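PDB 3IIB: peptidase M28 from Shewanella amazonensis SB2B, which binds two zinc ions and probably acts as a metal-dependent peptidase with carboxypeptidase or dipeptidase activity. Local coordinates for residues Ala53-Ser57 and Leu58-Arg62; Thr347-Ser350 and Pro351-Ala355. One frame throughout, in Å; residues are numbered along the deposited sequence. Where two conformers were deposited one is given.

Contact 1 of 2, residues Ala53-Ser57 and Leu58-Arg62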
ATOM      1  N   ALA A  53     -14.736  -5.664  28.810  1.00  5.58           N
ATOM      2  CA  ALA A  53     -13.640  -5.876  29.742  1.00  5.86           C
ATOM      3  C   ALA A  53     -12.832  -4.581  29.859  1.00  3.95           C
ATOM      4  O   ALA A  53     -12.424  -4.206  30.949  1.00  6.92           O
ATOM      5  CB  ALA A  53     -12.728  -7.060  29.274  1.00  5.60           C
ATOM      6  N   LYS A  54     -12.612  -3.914  28.729  1.00  5.96           N
ATOM      7  CA  LYS A  54     -11.795  -2.723  28.730  1.00  3.96           C
ATOM      8  C   LYS A  54     -12.443  -1.645  29.527  1.00  4.81           C
ATOM      9  O   LYS A  54     -11.791  -0.975  30.336  1.00  6.51           O
ATOM     10  CB  LYS A  54     -11.508  -2.260  27.297  1.00  3.95           C
ATOM     11  CG  LYS A  54     -10.588  -1.035  27.193  1.00  3.76           C
ATOM     12  CD  LYS A  54      -9.164  -1.364  27.668  1.00  6.17           C
ATOM     13  CE  LYS A  54      -8.482  -2.457  26.849  1.00  5.38           C
ATOM     14  NZ  LYS A  54      -7.076  -2.709  27.311  1.00  8.60           N
ATOM     15  N   LEU A  55     -13.732  -1.437  29.295  1.00  4.37           N
ATOM     16  CA  LEU A  55     -14.438  -0.371  29.999  1.00  2.55           C
ATOM     17  C   LEU A  55     -14.524  -0.672  31.481  1.00  3.80           C
ATOM     18  O   LEU A  55     -14.351   0.230  32.300  1.00  4.47           O
ATOM     19  CB  LEU A  55     -15.818  -0.147  29.382  1.00  2.31           C
ATOM     20  CG  LEU A  55     -15.714   0.362  27.939  1.00  4.97           C
ATOM     21  CD1 LEU A  55     -17.021   0.189  27.188  1.00  5.43           C
ATOM     22  CD2 LEU A  55     -15.211   1.799  27.864  1.00  5.80           C
ATOM     23  N   GLN A  56     -14.766  -1.936  31.835  1.00  3.77           N
ATOM     24  CA  GLN A  56     -14.739  -2.309  33.248  1.00  4.51           C
ATOM     25  C   GLN A  56     -13.382  -2.055  33.889  1.00  6.84           C
ATOM     26  O   GLN A  56     -13.291  -1.570  35.037  1.00  6.17           O
ATOM     27  CB  GLN A  56     -15.124  -3.781  33.419  1.00  6.72           C
ATOM     28  CG  GLN A  56     -16.583  -4.048  33.095  1.00  6.84           C
ATOM     29  CD  GLN A  56     -16.911  -5.518  33.026  1.00 11.22           C
ATOM     30  OE1 GLN A  56     -16.039  -6.355  32.801  1.00  8.87           O
ATOM     31  NE2 GLN A  56     -18.179  -5.842  33.210  1.00 12.09           N
ATOM     32  N   SER A  57     -12.324  -2.367  33.145  1.00  5.41           N
ATOM     33  CA  SER A  57     -10.980  -2.246  33.652  1.00  7.06           C
ATOM     34  C   SER A  57     -10.617  -0.774  33.884  1.00  6.35           C
ATOM     35  O   SER A  57      -9.754  -0.437  34.701  1.00  6.92           O
ATOM     36  CB  SER A  57      -9.955  -2.918  32.698  1.00  7.64           C
ATOM     37  OG  SER A  57      -9.573  -2.013  31.642  1.00  8.26           O
ATOM     38  N   LEU A  58     -11.256   0.120  33.133  1.00  5.90           N
ATOM     39  CA  LEU A  58     -11.019   1.534  33.310  1.00  6.47           C
ATOM     40  C   LEU A  58     -11.866   2.137  34.435  1.00  5.68           C
ATOM     41  O   LEU A  58     -11.725   3.311  34.757  1.00  6.33           O
ATOM     42  CB  LEU A  58     -11.281   2.278  31.995  1.00  6.06           C
ATOM     43  CG  LEU A  58     -10.302   1.905  30.884  1.00 10.80           C
ATOM     44  CD1 LEU A  58     -10.772   2.443  29.528  1.00  9.53           C
ATOM     45  CD2 LEU A  58      -8.911   2.427  31.247  1.00  6.09           C
ATOM     46  N   GLY A  59     -12.750   1.353  35.053  1.00  4.54           N
ATOM     47  CA  GLY A  59     -13.450   1.833  36.238  1.00  6.16           C
ATOM     48  C   GLY A  59     -14.698   2.658  36.013  1.00  6.31           C
ATOM     49  O   GLY A  59     -15.143   3.357  36.922  1.00  6.28           O
ATOM     50  N   PHE A  60     -15.297   2.570  34.824  1.00  6.85           N
ATOM     51  CA  PHE A  60     -16.522   3.334  34.568  1.00  5.76           C
ATOM     52  C   PHE A  60     -17.608   2.944  35.543  1.00  5.60           C
ATOM     53  O   PHE A  60     -17.637   1.840  36.070  1.00  6.02           O
ATOM     54  CB  PHE A  60     -16.995   3.227  33.114  1.00  3.87           C
ATOM     55  CG  PHE A  60     -16.122   4.017  32.150  1.00  2.11           C
ATOM     56  CD1 PHE A  60     -16.203   5.390  32.119  1.00  8.98           C
ATOM     57  CD2 PHE A  60     -15.185   3.407  31.377  1.00  3.24           C
ATOM     58  CE1 PHE A  60     -15.381   6.114  31.280  1.00 11.55           C
ATOM     59  CE2 PHE A  60     -14.343   4.132  30.527  1.00  6.16           C
ATOM     60  CZ  PHE A  60     -14.441   5.453  30.469  1.00 10.91           C
ATOM     61  N   ASP A  61     -18.504   3.880  35.797  1.00  5.24           N
ATOM     62  CA  ASP A  61     -19.544   3.673  36.805  1.00  7.59           C
ATOM     63  C   ASP A  61     -20.587   2.641  36.393  1.00  6.11           C
ATOM     64  O   ASP A  61     -21.035   1.842  37.232  1.00  7.17           O
ATOM     65  CB  ASP A  61     -20.194   4.986  37.154  1.00  8.21           C
ATOM     66  CG  ASP A  61     -19.227   5.954  37.818  1.00 10.83           C
ATOM     67  OD1 ASP A  61     -18.723   5.577  38.869  1.00 10.02           O
ATOM     68  OD2 ASP A  61     -18.960   7.064  37.305  1.00  6.64           O
ATOM     69  N   ARG A  62     -20.943   2.622  35.121  1.00  5.20           N
ATOM     70  CA  ARG A  62     -21.748   1.531  34.546  1.00  5.12           C
ATOM     71  C   ARG A  62     -21.125   1.117  33.238  1.00  5.88           C
ATOM     72  O   ARG A  62     -20.556   1.936  32.500  1.00  4.41           O
ATOM     73  CB  ARG A  62     -23.189   1.997  34.280  1.00  7.33           C
ATOM     74  CG  ARG A  62     -23.954   2.364  35.544  1.00 12.25           C
ATOM     75  CD  ARG A  62     -25.409   2.819  35.232  1.00 20.74           C
ATOM     76  NE  ARG A  62     -26.187   1.782  34.546  1.00 28.59           N
ATOM     77  CZ  ARG A  62     -27.160   2.016  33.656  1.00 39.24           C
ATOM     78  NH1 ARG A  62     -27.476   3.265  33.272  1.00 24.60           N
ATOM     79  NH2 ARG A  62     -27.802   0.982  33.104  1.00 36.63           N
TER
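Leu58 is gripped by the last turn of helix 42-57. Its backbone N donates to Lys54 O at 3.1 Å, a somewhat bent bond with an N-H...O angle of 136°, and makes a weak second bond to Leu55 O. Lys54 O has another donor: the hydroxyl Ser57 OG, 2.8 Å from Lys54 O. Both donors reach this oxygen from the same face of its carbonyl plane. The hydroxyl gets there because chi1 of Ser57 (84°) places OG between the backbone N and the carbonyl carbon. The Leu58 side chain lies close beside the same oxygen, with CG 3.3 Å from Lys54 O. Its CD1 meets Lys54 CG, while Lys54 NZ is hydrogen-bonded to Ser29 OG. Thr278 of helix 267-285 also touches Leu58. With an alanine here, Lys54 CG and Thr278 would probably lose this apolar partner and Lys54 O some of its cover.

Gly59 then turns out of the helix with a positive phi of 85°. Its N donates to Gln56 O at 3.0 Å, from well above the carbonyl plane. With the positive phi and the bonds back into the last turn, this is a Schellman motif. At this phi a CB would collide with the carbonyl oxygen of Leu58.

The Phe60 ring swings back to the helix end. The edge of its ring faces Leu55 O, with CD2 3.4 Å from that oxygen. CE2 packs on Leu55 CD2 at 3.6 Å. Both residues are buried, between strand 220-242 and helix 267-285.

Asp61 and Arg62 pair together with the single residue Glu241, forming a classic beta bulge, and Arg62 forms a salt bridge with it. The helix end is thus closed by polar and apolar contacts together: backbone N-H groups and a serine hydroxyl serve its last carbonyls, and Leu55 and Phe60 pack together where the chain leaves the helix for strand 62-84.

Contact 2 of 2, residues Thr347-Ser350 and Pro351-Ala355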
ATOM      1  N   THR A 347     -30.586  30.294  19.686  1.00  6.93           N
ATOM      2  CA  THR A 347     -30.162  31.101  20.835  1.00  4.71           C
ATOM      3  C   THR A 347     -29.005  30.461  21.632  1.00  4.91           C
ATOM      4  O   THR A 347     -28.433  31.105  22.498  1.00  4.10           O
ATOM      5  CB  THR A 347     -31.313  31.383  21.812  1.00  2.00           C
ATOM      6  OG1 THR A 347     -31.856  30.135  22.282  1.00  3.97           O
ATOM      7  CG2 THR A 347     -32.401  32.239  21.155  1.00  7.60           C
ATOM      8  N   ALA A 348     -28.700  29.195  21.363  1.00  2.00           N
ATOM      9  CA  ALA A 348     -27.563  28.495  21.952  1.00  4.63           C
ATOM     10  C   ALA A 348     -26.277  28.601  21.128  1.00  5.89           C
ATOM     11  O   ALA A 348     -25.225  28.289  21.640  1.00  3.17           O
ATOM     12  CB  ALA A 348     -27.901  27.025  22.114  1.00  2.51           C
ATOM     13  N   HIS A 349     -26.348  28.987  19.852  1.00  4.53           N
ATOM     14  CA  HIS A 349     -25.189  28.863  18.960  1.00  4.18           C
ATOM     15  C   HIS A 349     -23.996  29.691  19.434  1.00  5.83           C
ATOM     16  O   HIS A 349     -22.905  29.159  19.586  1.00  5.02           O
ATOM     17  CB  HIS A 349     -25.555  29.266  17.548  1.00  6.18           C
ATOM     18  CG  HIS A 349     -24.472  29.037  16.538  1.00  9.20           C
ATOM     19  ND1 HIS A 349     -24.343  29.821  15.413  1.00  5.05           N
ATOM     20  CD2 HIS A 349     -23.514  28.082  16.443  1.00  5.06           C
ATOM     21  CE1 HIS A 349     -23.338  29.376  14.683  1.00  9.37           C
ATOM     22  NE2 HIS A 349     -22.815  28.323  15.287  1.00  6.23           N
ATOM     23  N   SER A 350     -24.167  30.995  19.618  1.00  4.86           N
ATOM     24  CA  SER A 350     -23.042  31.799  20.053  0.60  6.76           C
ATOM     25  C   SER A 350     -22.563  31.336  21.448  1.00  6.37           C
ATOM     26  O   SER A 350     -21.376  31.255  21.673  1.00  5.76           O
ATOM     27  CB  SER A 350     -23.381  33.273  20.010  0.60  5.96           C
ATOM     28  OG  SER A 350     -23.623  33.670  18.674  0.60  4.07           O
ATOM     29  N   PRO A 351     -23.496  30.995  22.365  1.00  3.65           N
ATOM     30  CA  PRO A 351     -23.018  30.475  23.681  1.00  4.33           C
ATOM     31  C   PRO A 351     -22.159  29.243  23.614  1.00  3.69           C
ATOM     32  O   PRO A 351     -21.146  29.202  24.293  1.00  3.56           O
ATOM     33  CB  PRO A 351     -24.328  30.208  24.467  1.00  4.28           C
ATOM     34  CG  PRO A 351     -25.193  31.293  24.001  1.00  2.97           C
ATOM     35  CD  PRO A 351     -24.878  31.476  22.485  1.00  4.06           C
ATOM     36  N   VAL A 352     -22.489  28.264  22.760  1.00  3.68           N
ATOM     37  CA  VAL A 352     -21.660  27.039  22.665  1.00  3.63           C
ATOM     38  C   VAL A 352     -20.339  27.268  21.934  1.00  3.39           C
ATOM     39  O   VAL A 352     -19.315  26.730  22.310  1.00  4.60           O
ATOM     40  CB  VAL A 352     -22.436  25.806  22.107  1.00  3.43           C
ATOM     41  CG1 VAL A 352     -23.598  25.446  23.067  1.00  4.26           C
ATOM     42  CG2 VAL A 352     -22.940  26.044  20.660  1.00  6.23           C
ATOM     43  N   ILE A 353     -20.338  28.137  20.917  1.00  6.82           N
ATOM     44  CA  ILE A 353     -19.090  28.547  20.275  1.00  5.23           C
ATOM     45  C   ILE A 353     -18.174  29.129  21.349  1.00  6.66           C
ATOM     46  O   ILE A 353     -17.004  28.741  21.447  1.00  6.38           O
ATOM     47  CB  ILE A 353     -19.343  29.603  19.195  1.00  4.76           C
ATOM     48  CG1 ILE A 353     -20.000  28.980  17.944  1.00  6.04           C
ATOM     49  CG2 ILE A 353     -18.036  30.360  18.856  1.00  7.13           C
ATOM     50  CD1 ILE A 353     -20.572  30.082  17.037  1.00  5.68           C
ATOM     51  N   ASN A 354     -18.710  30.047  22.149  1.00  5.55           N
ATOM     52  CA  ASN A 354     -17.923  30.697  23.217  0.50  8.51           C
ATOM     53  C   ASN A 354     -17.396  29.658  24.231  1.00  9.34           C
ATOM     54  O   ASN A 354     -16.212  29.691  24.612  1.00  9.31           O
ATOM     55  CB  ASN A 354     -18.788  31.788  23.872  0.50 10.22           C
ATOM     56  CG  ASN A 354     -18.040  32.622  24.939  0.50 11.67           C
ATOM     57  OD1 ASN A 354     -16.956  33.141  24.701  0.50 13.53           O
ATOM     58  ND2 ASN A 354     -18.652  32.756  26.106  0.50 13.15           N
ATOM     59  N   ALA A 355     -18.270  28.748  24.656  1.00  9.86           N
ATOM     60  CA  ALA A 355     -17.876  27.703  25.602  1.00  7.97           C
ATOM     61  C   ALA A 355     -16.713  26.921  25.059  1.00  9.72           C
ATOM     62  O   ALA A 355     -15.840  26.491  25.829  1.00 11.55           O
ATOM     63  CB  ALA A 355     -19.035  26.736  25.916  1.00  7.60           C
TER
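Ala348 O accepts the backbone N-H of Val352 at 3.0 Å, a length matched by the bond from Asn354 N to Ser350 O. Between them Ile353 N donates to His349 O, almost straight at an N-H...O angle of 170°. These are ordinary i to i+4 helix bonds. One place in the series is missing. Pro351 N has no hydrogen, so it cannot donate to the turn before. Its ring lies beside Thr347 O instead, with Pro351 CD 3.6 Å from that oxygen. The helix is kinked at this proline and then continues regularly.

The main side-chain contact is between His349 and Ile353, one turn apart. CD1 of Ile353 lies over one face of the imidazole, 3.6 Å from the ring centroid. This is a CH-pi contact, shifted towards the rim: the nearest ring atom is NE2, at 3.3 Å from Ile353 CD1. The His349 side chain starts out away from Pro351-Ala355, but with CG trans to the backbone N (chi1 -174°) the ring comes back alongside the next turn. NE2 is hydrogen-bonded to Gly367 O, which probably helps to fix the rotation of the ring, with the methyl group over its face. Val352 CG2 packs close to the helix backbone, 3.3 Å from His349 O.

The helix 346-355 belongs to a beta-alpha-beta unit between strands 337-343 and 365-366. Val352 and Ile353 rest on Trp342 of the first strand. Ala348 and Val352 meet Leu437 in the C-terminal tail, and His349 links to the loop just after strand 365-366.

Overall arrangement
Contacts 1 and 2 are separate local features of one chain. Their centres are 33 Å apart, and their nearest atoms about 21 Å apart, so they do not touch. Contact 1 closes a helix and leads into the long strand 62-84 of the large mixed sheet. Contact 2 lies within a helix next to the small three-stranded sheet. Both are peripheral, with centres 24 Å and 28 Å from the centre of the chain. Both lie away from the two-zinc site; helix 267-285, on which contact 1 packs, also carries the zinc ligand Asp269. A bound triethylene glycol, probably from crystallisation, lies about 4 Å from the side chain of Leu58.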